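Local coordinates for synaptotagmin-1 (Arabidopsis thaliana, PDB 7AS6), which helps maintain plasma membrane integrity during freezing and osmotic stress, and probably binds calcium and phospholipids through C2 domains such as the C2A domain in this chain, at residues A[16-21]-A[53-58]; A[27-32]-A[78-83]; A[64-69]-A[95-100]. One frame throughout, in Å; residues are numbered along the deposited sequence.

The three contacts belong to one C2 beta sandwich and lie towards its two ends. Contact 2 (27-32 with 78-83) holds four of the five residues that bind a cadmium ion, which occupies the calcium site predicted by similarity. Contact 1 (16-21 with 53-58) adjoins it, with centres about 10 Å apart; N53 N lies 3.0 Å from A29 O in a probable hydrogen bond, and the side chain of L54 is about 9 Å from the cadmium. Contact 3 (64-69 with 95-100) is on the opposite side of the chain's centre, its own centre about 25 Å from that of contact 1 and 28 Å from that of contact 2, away from the metal site.

Contact 1 of 3, residues A[16-21]-A[53-58]; sequences RAVGLR and NLNPEW. With EDO (1,2-ethanediol), chain G.
A17 packs its methyl group against both P56 and W58, with CB 3.7 Å from P56 CG and 3.8 Å from W58 CZ3, and this is the dense part of the contact. P56 CB lies over one face of the indole, displaced toward its rim. L20 comes in beside the proline, where its extended chi2 (-176°) carries CD1 to 3.8 Å from P56 CD. L54 flanks L20, CB against CB, with L54 CD2 by R21 O. Three backbone donors of 16-21 hold the segments together. A17 N bonds to P56 O at 3.0 Å and L20 N to L54 O at 3.1 Å, whereas G19 N turns to a side chain, N55 OD1, which it meets at 3.0 Å from above the amide plane. N53 OD1 in turn accepts from N55 N, an Asx turn that shapes the loop ahead of strand 57-66.

The other side is polar and more exposed. R16 and E57, a non-hydrogen-bonded antiparallel pair, run side by side, and R16 NH1 forms a salt bridge with E57 OE2 at 2.6 Å. The carboxylate approaches the guanidinium at its edge, the two planes 52° apart. An ethanediol molecule, probably from the crystallisation liquor, accepts a bond from E57 N.

Strand 8-18 lies between strands 57-66 and 131-140 in one sheet of the sandwich. R16 has a second salt bridge to E133 of strand 131-140, L132 of that strand meets A17 and W58, and P31 of strand 31-37, in the other sheet, packs on L20, P56 and W58.

Contact 2 of 3, residues A[27-32]-A[78-83]; sequences GGADPF and VYDWEQ. With CD (cadmium ion), chain B.
V78 opens the pairing with P31 and F32: its CG1 stands 4.2 Å from P31 CB, and its CA-H points to F32 O. The next residue, Y79, forms a hydrogen-bonded antiparallel pair with F32, Y79 N giving to F32 O and F32 N to Y79 O. The side chains of this pair overlap through a methylene rather than through their rings. F32 CG sits between the backbone N and the carbonyl carbon (chi1 64°). Y79 CB makes a CH-pi contact over one face of the F32 ring, displaced toward the rim and only 3.3 Å from F32 CZ. The two ring planes are nearly parallel but slid apart, so they barely overlap.

At D80 the strand reaches the metal. Its carboxylate grips the cadmium ion with both oxygens, OD1 at 2.5 Å and OD2 at 2.4 Å, while OD1 also takes a hydrogen bond from D30 N at 2.8 Å. A metal and an N-H thus share one oxygen, which ties the aspartate to the loop that faces it. D30 OD2 is a further ligand, while D30 OD1 accepts from K52 N. K23 donates to D80 OD2. Acidic loops at one end of the beta sandwich gather around the ion, as in the calcium-binding loops of C2 domains; the ion seen here is cadmium, consistent with a calcium site.

W81 contributes its backbone: N bonds to D30 O at 2.7 Å in a nearly straight bond (172°), and its own O coordinates the metal. Its CB faces F32 CE1, and D30 CB lies at the edge of the indole. E82 bends at chi2 (-67°) and supplies OE2, 2.4 Å from the ion, and D24, chelating through both carboxylate oxygens, completes the seven ligand atoms.

Contact 3 of 3, residues A[64-69]-A[95-100]; sequences FSVRDP and LALKEM
V66 and L97 meet tip to tip, one of two apolar touches in a small contact that buries 195 Å² in all. L97 CD1 stands 3.8 Å from V66 CG1 and 4.1 Å from V66 CG2, so one leucine methyl faces both branches of the valine. The torsion of V66 sets CG1 anti to the backbone N (chi1 -174°), and both residues are buried. The other apolar touch joins P69 to M100. The methionine is extended as far as SD and then bends at chi3 (-56°), which brings its terminal methyl CE to 3.7 Å from P69 CB. The thioether therefore reaches the pyrrolidine ring through its methyl group, at the ring carbon next to CA.

The polar side of the contact centres on one carbonyl. P69 O lies beside the start of the 3-10 turn 97-99, at 3.7 Å from L97 CB and likewise close to K98 CB. K98 N is 3.0 Å away from P69 O, yet the angle is too poor for a hydrogen bond. The turn is held from within, M100 N bonding to L97 O at 2.8 Å. The lysine chain runs on, extended beyond CG, away from 64-69.

Strands 57-66 and 88-96 are outermost strands of the two different sheets, and the contact bridges the edges of the two sheets at this end. The chain passes from one sheet to the other just beyond P69, with Q72 accepting from R67 N and D68 N through its side chain. Y138 of strand 131-140 packs on V66, P69 and M100, and V10 of strand 8-18 on V66 and M100, while L37 and L74, from the sheet that 88-96 borders, pack on L97.

Contact 1 of 3, residues A[16-21]-A[53-58]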
loop_
_atom_site.group_PDB
_atom_site.type_symbol
_atom_site.label_atom_id
_atom_site.label_comp_id
_atom_site.label_asym_id
_atom_site.label_seq_id
_atom_site.Cartn_x
_atom_site.Cartn_y
_atom_site.Cartn_z
ATOM N N ARG A 16 -6.704 -5.750 -2.261
ATOM C CA ARG A 16 -6.404 -7.107 -1.829
ATOM C C ARG A 16 -4.944 -7.428 -2.130
ATOM O O ARG A 16 -4.265 -6.713 -2.872
ATOM C CB ARG A 16 -7.338 -8.112 -2.513
ATOM C CG ARG A 16 -7.123 -8.243 -4.022
ATOM C CD ARG A 16 -8.248 -9.047 -4.701
ATOM N NE ARG A 16 -8.807 -8.299 -5.829
ATOM C CZ ARG A 16 -10.013 -7.735 -5.852
ATOM N NH1 ARG A 16 -10.826 -7.845 -4.811
ATOM N NH2 ARG A 16 -10.412 -7.060 -6.924
ATOM N N ALA A 17 -4.466 -8.510 -1.515
ATOM C CA ALA A 17 -3.238 -9.172 -1.916
ATOM C C ALA A 17 -3.593 -10.579 -2.369
ATOM O O ALA A 17 -4.567 -11.172 -1.899
ATOM C CB ALA A 17 -2.205 -9.224 -0.792
ATOM N N VAL A 18 -2.816 -11.091 -3.312
ATOM C CA VAL A 18 -3.062 -12.395 -3.910
ATOM C C VAL A 18 -1.754 -13.156 -3.940
ATOM O O VAL A 18 -0.720 -12.614 -4.345
ATOM C CB VAL A 18 -3.648 -12.271 -5.331
ATOM C CG1 VAL A 18 -3.770 -13.630 -5.981
ATOM C CG2 VAL A 18 -4.996 -11.597 -5.272
ATOM N N GLY A 19 -1.794 -14.405 -3.503
ATOM C CA GLY A 19 -0.639 -15.266 -3.640
ATOM C C GLY A 19 0.493 -14.987 -2.681
ATOM O O GLY A 19 1.654 -15.227 -3.028
ATOM N N LEU A 20 0.192 -14.485 -1.485
ATOM C CA LEU A 20 1.232 -14.240 -0.495
ATOM C C LEU A 20 1.919 -15.546 -0.105
ATOM O O LEU A 20 1.311 -16.620 -0.122
ATOM C CB LEU A 20 0.641 -13.574 0.747
ATOM C CG LEU A 20 0.025 -12.193 0.552
ATOM C CD1 LEU A 20 -0.407 -11.640 1.894
ATOM C CD2 LEU A 20 1.028 -11.267 -0.122
ATOM N N ARG A 21 3.208 -15.444 0.220
ATOM C CA ARG A 21 3.980 -16.601 0.648
ATOM C C ARG A 21 3.578 -17.017 2.048
ATOM O O ARG A 21 3.255 -16.185 2.893
ATOM C CB ARG A 21 5.475 -16.289 0.650
ATOM C CG ARG A 21 6.015 -15.833 -0.668
ATOM C CD ARG A 21 7.520 -15.923 -0.686
ATOM N NE ARG A 21 7.986 -17.263 -0.339
ATOM C CZ ARG A 21 7.974 -18.304 -1.167
ATOM N NH1 ARG A 21 8.428 -19.486 -0.752
ATOM N NH2 ARG A 21 7.507 -18.167 -2.406
ATOM N N ASN A 53 -4.494 -15.686 6.341
ATOM C CA ASN A 53 -5.047 -15.369 5.023
ATOM C C ASN A 53 -3.892 -15.019 4.092
ATOM O O ASN A 53 -3.257 -13.978 4.265
ATOM C CB ASN A 53 -6.030 -14.202 5.144
ATOM C CG ASN A 53 -7.028 -14.141 3.996
ATOM O OD1 ASN A 53 -6.751 -14.622 2.899
ATOM N ND2 ASN A 53 -8.198 -13.536 4.245
ATOM N N LEU A 54 -3.620 -15.862 3.105
ATOM C CA LEU A 54 -2.640 -15.516 2.084
ATOM C C LEU A 54 -3.258 -14.779 0.906
ATOM O O LEU A 54 -2.521 -14.333 0.020
ATOM C CB LEU A 54 -1.939 -16.773 1.573
ATOM C CG LEU A 54 -1.243 -17.628 2.632
ATOM C CD1 LEU A 54 -0.650 -18.849 1.965
ATOM C CD2 LEU A 54 -0.172 -16.845 3.370
ATOM N N ASN A 55 -4.585 -14.636 0.876
ATOM C CA ASN A 55 -5.281 -13.837 -0.136
ATOM C C ASN A 55 -6.188 -12.811 0.536
ATOM O O ASN A 55 -7.404 -12.792 0.327
ATOM C CB ASN A 55 -6.073 -14.746 -1.069
ATOM C CG ASN A 55 -5.180 -15.732 -1.781
ATOM O OD1 ASN A 55 -4.495 -15.390 -2.748
ATOM N ND2 ASN A 55 -5.140 -16.953 -1.274
ATOM N N PRO A 56 -5.620 -11.938 1.360
ATOM C CA PRO A 56 -6.447 -10.991 2.108
ATOM C C PRO A 56 -7.207 -10.053 1.185
ATOM O O PRO A 56 -6.709 -9.629 0.142
ATOM C CB PRO A 56 -5.422 -10.225 2.939
ATOM C CG PRO A 56 -4.191 -10.299 2.103
ATOM C CD PRO A 56 -4.187 -11.644 1.495
ATOM N N GLU A 57 -8.420 -9.720 1.607
ATOM C CA GLU A 57 -9.261 -8.711 0.980
ATOM C C GLU A 57 -9.529 -7.615 2.004
ATOM O O GLU A 57 -10.184 -7.871 3.018
ATOM C CB GLU A 57 -10.562 -9.349 0.519
ATOM C CG GLU A 57 -11.428 -8.422 -0.247
ATOM C CD GLU A 57 -11.496 -8.815 -1.696
ATOM O OE1 GLU A 57 -11.061 -9.948 -2.019
ATOM O OE2 GLU A 57 -11.983 -7.997 -2.503
ATOM N N TRP A 58 -9.011 -6.408 1.758
ATOM C CA TRP A 58 -9.157 -5.272 2.668
ATOM C C TRP A 58 -10.205 -4.269 2.194
ATOM O O TRP A 58 -11.160 -3.981 2.917
ATOM C CB TRP A 58 -7.834 -4.521 2.825
ATOM C CG TRP A 58 -6.784 -5.218 3.596
ATOM C CD1 TRP A 58 -6.676 -5.281 4.950
ATOM C CD2 TRP A 58 -5.646 -5.896 3.068
ATOM N NE1 TRP A 58 -5.556 -5.979 5.300
ATOM C CE2 TRP A 58 -4.904 -6.371 4.161
ATOM C CE3 TRP A 58 -5.186 -6.157 1.778
ATOM C CZ2 TRP A 58 -3.735 -7.100 4.008
ATOM C CZ3 TRP A 58 -4.024 -6.877 1.624
ATOM C CH2 TRP A 58 -3.298 -7.326 2.737
HETATM C C1 EDO G . -11.336 -10.939 5.702
HETATM O O1 EDO G . -11.804 -9.635 5.284
HETATM C C2 EDO G . -11.225 -11.889 4.513
HETATM O O2 EDO G . -10.269 -11.368 3.577
#

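Contact 2 of 3, residues A[27-32]-A[78-83]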
loop_
_atom_site.group_PDB
_atom_site.type_symbol
_atom_site.label_atom_id
_atom_site.label_comp_id
_atom_site.label_asym_id
_atom_site.label_seq_id
_atom_site.Cartn_x
_atom_site.Cartn_y
_atom_site.Cartn_z
ATOM N N GLY A 27 -1.068 -21.505 9.433
ATOM C CA GLY A 27 -1.964 -20.420 9.106
ATOM C C GLY A 27 -1.519 -19.549 7.955
ATOM O O GLY A 27 -2.268 -18.644 7.563
ATOM N N GLY A 28 -0.337 -19.787 7.396
ATOM C CA GLY A 28 0.099 -18.991 6.264
ATOM C C GLY A 28 0.703 -17.672 6.682
ATOM O O GLY A 28 1.925 -17.560 6.819
ATOM N N ALA A 29 -0.143 -16.664 6.887
ATOM C CA ALA A 29 0.337 -15.351 7.293
ATOM C C ALA A 29 -0.828 -14.561 7.860
ATOM O O ALA A 29 -1.989 -14.950 7.732
ATOM C CB ALA A 29 0.983 -14.600 6.131
ATOM N N ASP A 30 -0.498 -13.462 8.521
ATOM C CA ASP A 30 -1.489 -12.545 9.072
ATOM C C ASP A 30 -1.153 -11.172 8.530
ATOM O O ASP A 30 -0.505 -10.371 9.216
ATOM C CB ASP A 30 -1.476 -12.584 10.602
ATOM C CG ASP A 30 -1.588 -14.000 11.147
ATOM O OD1 ASP A 30 -2.651 -14.632 11.044
ATOM O OD2 ASP A 30 -0.613 -14.516 11.703
ATOM N N PRO A 31 -1.551 -10.868 7.293
ATOM C CA PRO A 31 -1.032 -9.672 6.635
ATOM C C PRO A 31 -1.768 -8.395 6.995
ATOM O O PRO A 31 -2.989 -8.365 7.192
ATOM C CB PRO A 31 -1.201 -9.986 5.143
ATOM C CG PRO A 31 -2.294 -10.992 5.080
ATOM C CD PRO A 31 -2.112 -11.823 6.313
ATOM N N PHE A 32 -0.975 -7.329 7.071
ATOM C CA PHE A 32 -1.445 -5.957 7.009
ATOM C C PHE A 32 -0.510 -5.165 6.091
ATOM O O PHE A 32 0.593 -5.615 5.770
ATOM C CB PHE A 32 -1.517 -5.350 8.412
ATOM C CG PHE A 32 -0.189 -5.222 9.102
ATOM C CD1 PHE A 32 0.375 -6.306 9.776
ATOM C CD2 PHE A 32 0.474 -4.004 9.122
ATOM C CE1 PHE A 32 1.584 -6.172 10.434
ATOM C CE2 PHE A 32 1.679 -3.865 9.767
ATOM C CZ PHE A 32 2.232 -4.944 10.439
ATOM N N VAL A 78 3.931 -4.912 2.759
ATOM C CA VAL A 78 3.108 -5.933 3.374
ATOM C C VAL A 78 3.914 -6.593 4.488
ATOM O O VAL A 78 5.043 -7.050 4.268
ATOM C CB VAL A 78 2.639 -6.957 2.333
ATOM C CG1 VAL A 78 1.717 -7.965 2.990
ATOM C CG2 VAL A 78 1.926 -6.236 1.167
ATOM N N TYR A 79 3.359 -6.586 5.697
ATOM C CA TYR A 79 3.968 -7.174 6.881
ATOM C C TYR A 79 3.106 -8.319 7.367
ATOM O O TYR A 79 1.902 -8.364 7.119
ATOM C CB TYR A 79 4.084 -6.166 8.030
ATOM C CG TYR A 79 5.132 -5.113 7.850
ATOM C CD1 TYR A 79 6.360 -5.234 8.466
ATOM C CD2 TYR A 79 4.898 -3.993 7.069
ATOM C CE1 TYR A 79 7.331 -4.275 8.314
ATOM C CE2 TYR A 79 5.875 -3.021 6.911
ATOM C CZ TYR A 79 7.088 -3.172 7.545
ATOM O OH TYR A 79 8.078 -2.223 7.406
ATOM N N ASP A 80 3.730 -9.234 8.090
ATOM C CA ASP A 80 3.026 -10.260 8.837
ATOM C C ASP A 80 2.882 -9.833 10.286
ATOM O O ASP A 80 3.874 -9.493 10.945
ATOM C CB ASP A 80 3.778 -11.586 8.809
ATOM C CG ASP A 80 3.177 -12.595 9.759
ATOM O OD1 ASP A 80 2.154 -13.182 9.365
ATOM O OD2 ASP A 80 3.686 -12.789 10.901
ATOM N N TRP A 81 1.676 -9.917 10.807
ATOM C CA TRP A 81 1.481 -9.646 12.226
ATOM C C TRP A 81 1.800 -10.866 13.083
ATOM O O TRP A 81 1.496 -11.999 12.721
ATOM C CB TRP A 81 0.040 -9.214 12.456
ATOM C CG TRP A 81 -0.409 -9.114 13.889
ATOM C CD1 TRP A 81 -0.342 -8.012 14.687
ATOM C CD2 TRP A 81 -1.090 -10.118 14.649
ATOM N NE1 TRP A 81 -0.917 -8.275 15.906
ATOM C CE2 TRP A 81 -1.400 -9.558 15.901
ATOM C CE3 TRP A 81 -1.481 -11.433 14.387
ATOM C CZ2 TRP A 81 -2.067 -10.268 16.895
ATOM C CZ3 TRP A 81 -2.141 -12.143 15.378
ATOM C CH2 TRP A 81 -2.422 -11.562 16.619
ATOM N N GLU A 82 2.415 -10.630 14.237
ATOM C CA GLU A 82 2.459 -11.604 15.312
ATOM C C GLU A 82 2.197 -10.844 16.593
ATOM O O GLU A 82 2.542 -9.667 16.695
ATOM C CB GLU A 82 3.818 -12.326 15.413
ATOM C CG GLU A 82 4.026 -13.391 14.367
ATOM C CD GLU A 82 3.080 -14.548 14.557
ATOM O OE1 GLU A 82 2.746 -14.863 15.714
ATOM O OE2 GLU A 82 2.673 -15.159 13.557
ATOM N N GLN A 83 1.606 -11.504 17.585
ATOM C CA GLN A 83 1.406 -10.787 18.841
ATOM C C GLN A 83 2.737 -10.479 19.520
ATOM O O GLN A 83 2.942 -9.364 20.019
ATOM C CB GLN A 83 0.486 -11.558 19.780
ATOM C CG GLN A 83 0.164 -10.797 21.093
ATOM C CD GLN A 83 -0.598 -9.468 20.908
ATOM O OE1 GLN A 83 -0.638 -8.896 19.829
ATOM N NE2 GLN A 83 -1.201 -8.977 21.993
HETATM CD CD CD B . 1.795 -14.145 11.632
#

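Contact 3 of 3, residues A[64-69]-A[95-100]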
loop_
_atom_site.group_PDB
_atom_site.type_symbol
_atom_site.label_atom_id
_atom_site.label_comp_id
_atom_site.label_asym_id
_atom_site.label_seq_id
_atom_site.Cartn_x
_atom_site.Cartn_y
_atom_site.Cartn_z
ATOM N N PHE A 64 -4.162 11.012 1.437
ATOM C CA PHE A 64 -2.910 11.742 1.607
ATOM C C PHE A 64 -3.003 13.105 0.935
ATOM O O PHE A 64 -3.563 13.223 -0.161
ATOM C CB PHE A 64 -1.734 10.989 1.004
ATOM C CG PHE A 64 -1.422 9.691 1.692
ATOM C CD1 PHE A 64 -2.041 8.510 1.297
ATOM C CD2 PHE A 64 -0.500 9.647 2.729
ATOM C CE1 PHE A 64 -1.744 7.301 1.935
ATOM C CE2 PHE A 64 -0.194 8.441 3.369
ATOM C CZ PHE A 64 -0.816 7.275 2.969
ATOM N N SER A 65 -2.429 14.125 1.577
ATOM C CA SER A 65 -2.258 15.425 0.937
ATOM C C SER A 65 -1.119 15.346 -0.070
ATOM O O SER A 65 -0.046 14.814 0.235
ATOM C CB SER A 65 -1.968 16.508 1.975
ATOM O OG SER A 65 -3.113 16.779 2.760
ATOM N N VAL A 66 -1.356 15.865 -1.270
ATOM C CA VAL A 66 -0.379 15.820 -2.350
ATOM C C VAL A 66 0.232 17.200 -2.508
ATOM O O VAL A 66 -0.491 18.193 -2.661
ATOM C CB VAL A 66 -1.018 15.360 -3.671
ATOM C CG1 VAL A 66 0.058 15.179 -4.734
ATOM C CG2 VAL A 66 -1.794 14.082 -3.467
ATOM N N ARG A 67 1.567 17.258 -2.480
ATOM C CA ARG A 67 2.308 18.498 -2.657
ATOM C C ARG A 67 3.089 18.562 -3.960
ATOM O O ARG A 67 3.458 19.662 -4.380
ATOM C CB ARG A 67 3.266 18.720 -1.477
ATOM C CG ARG A 67 2.537 19.122 -0.206
ATOM C CD ARG A 67 3.417 19.075 1.025
ATOM N NE ARG A 67 2.659 19.475 2.208
ATOM C CZ ARG A 67 1.983 18.637 2.991
ATOM N NH1 ARG A 67 1.971 17.334 2.735
ATOM N NH2 ARG A 67 1.322 19.102 4.039
ATOM N N ASP A 68 3.344 17.431 -4.610
ATOM C CA ASP A 68 3.922 17.437 -5.949
ATOM C C ASP A 68 3.583 16.136 -6.668
ATOM O O ASP A 68 4.253 15.116 -6.458
ATOM C CB ASP A 68 5.439 17.625 -5.903
ATOM C CG ASP A 68 6.013 18.054 -7.246
ATOM O OD1 ASP A 68 6.568 19.170 -7.328
ATOM O OD2 ASP A 68 5.888 17.288 -8.227
ATOM N N PRO A 69 2.562 16.135 -7.528
ATOM C CA PRO A 69 2.191 14.893 -8.221
ATOM C C PRO A 69 3.294 14.347 -9.104
ATOM O O PRO A 69 3.254 13.163 -9.457
ATOM C CB PRO A 69 0.963 15.303 -9.050
ATOM C CG PRO A 69 0.475 16.582 -8.435
ATOM C CD PRO A 69 1.690 17.262 -7.897
ATOM N N LEU A 95 4.855 3.195 -6.027
ATOM C CA LEU A 95 3.883 3.626 -7.033
ATOM C C LEU A 95 3.906 5.145 -7.106
ATOM O O LEU A 95 3.460 5.818 -6.172
ATOM C CB LEU A 95 2.479 3.121 -6.716
ATOM C CG LEU A 95 1.387 3.650 -7.649
ATOM C CD1 LEU A 95 1.727 3.339 -9.092
ATOM C CD2 LEU A 95 0.016 3.082 -7.296
ATOM N N ALA A 96 4.412 5.672 -8.220
ATOM C CA ALA A 96 4.561 7.110 -8.369
ATOM C C ALA A 96 3.204 7.754 -8.569
ATOM O O ALA A 96 2.328 7.198 -9.231
ATOM C CB ALA A 96 5.469 7.439 -9.551
ATOM N N LEU A 97 3.026 8.935 -7.982
ATOM C CA LEU A 97 1.779 9.652 -8.180
ATOM C C LEU A 97 1.652 10.209 -9.595
ATOM O O LEU A 97 0.538 10.519 -10.018
ATOM C CB LEU A 97 1.645 10.771 -7.146
ATOM C CG LEU A 97 1.569 10.333 -5.681
ATOM C CD1 LEU A 97 1.091 11.485 -4.803
ATOM C CD2 LEU A 97 0.665 9.120 -5.540
ATOM N N LYS A 98 2.747 10.314 -10.353
ATOM C CA LYS A 98 2.623 10.779 -11.732
ATOM C C LYS A 98 1.846 9.802 -12.608
ATOM O O LYS A 98 1.609 10.101 -13.782
ATOM C CB LYS A 98 4.004 11.054 -12.343
ATOM C CG LYS A 98 4.837 9.818 -12.685
ATOM C CD LYS A 98 6.267 10.210 -13.072
ATOM C CE LYS A 98 7.166 8.998 -13.265
ATOM N NZ LYS A 98 8.605 9.318 -12.981
ATOM N N GLU A 99 1.447 8.655 -12.066
ATOM C CA GLU A 99 0.534 7.739 -12.728
ATOM C C GLU A 99 -0.928 8.007 -12.385
ATOM O O GLU A 99 -1.808 7.385 -12.990
ATOM C CB GLU A 99 0.888 6.293 -12.360
ATOM C CG GLU A 99 2.173 5.770 -12.997
ATOM C CD GLU A 99 2.076 5.678 -14.509
ATOM O OE1 GLU A 99 2.990 6.186 -15.196
ATOM O OE2 GLU A 99 1.084 5.107 -15.020
ATOM N N MET A 100 -1.207 8.892 -11.422
ATOM C CA MET A 100 -2.575 9.277 -11.084
ATOM C C MET A 100 -3.281 9.893 -12.291
ATOM O O MET A 100 -2.645 10.387 -13.225
ATOM C CB MET A 100 -2.606 10.315 -9.955
ATOM C CG MET A 100 -2.106 9.878 -8.584
ATOM S SD MET A 100 -2.277 11.263 -7.415
ATOM C CE MET A 100 -1.348 12.547 -8.260
#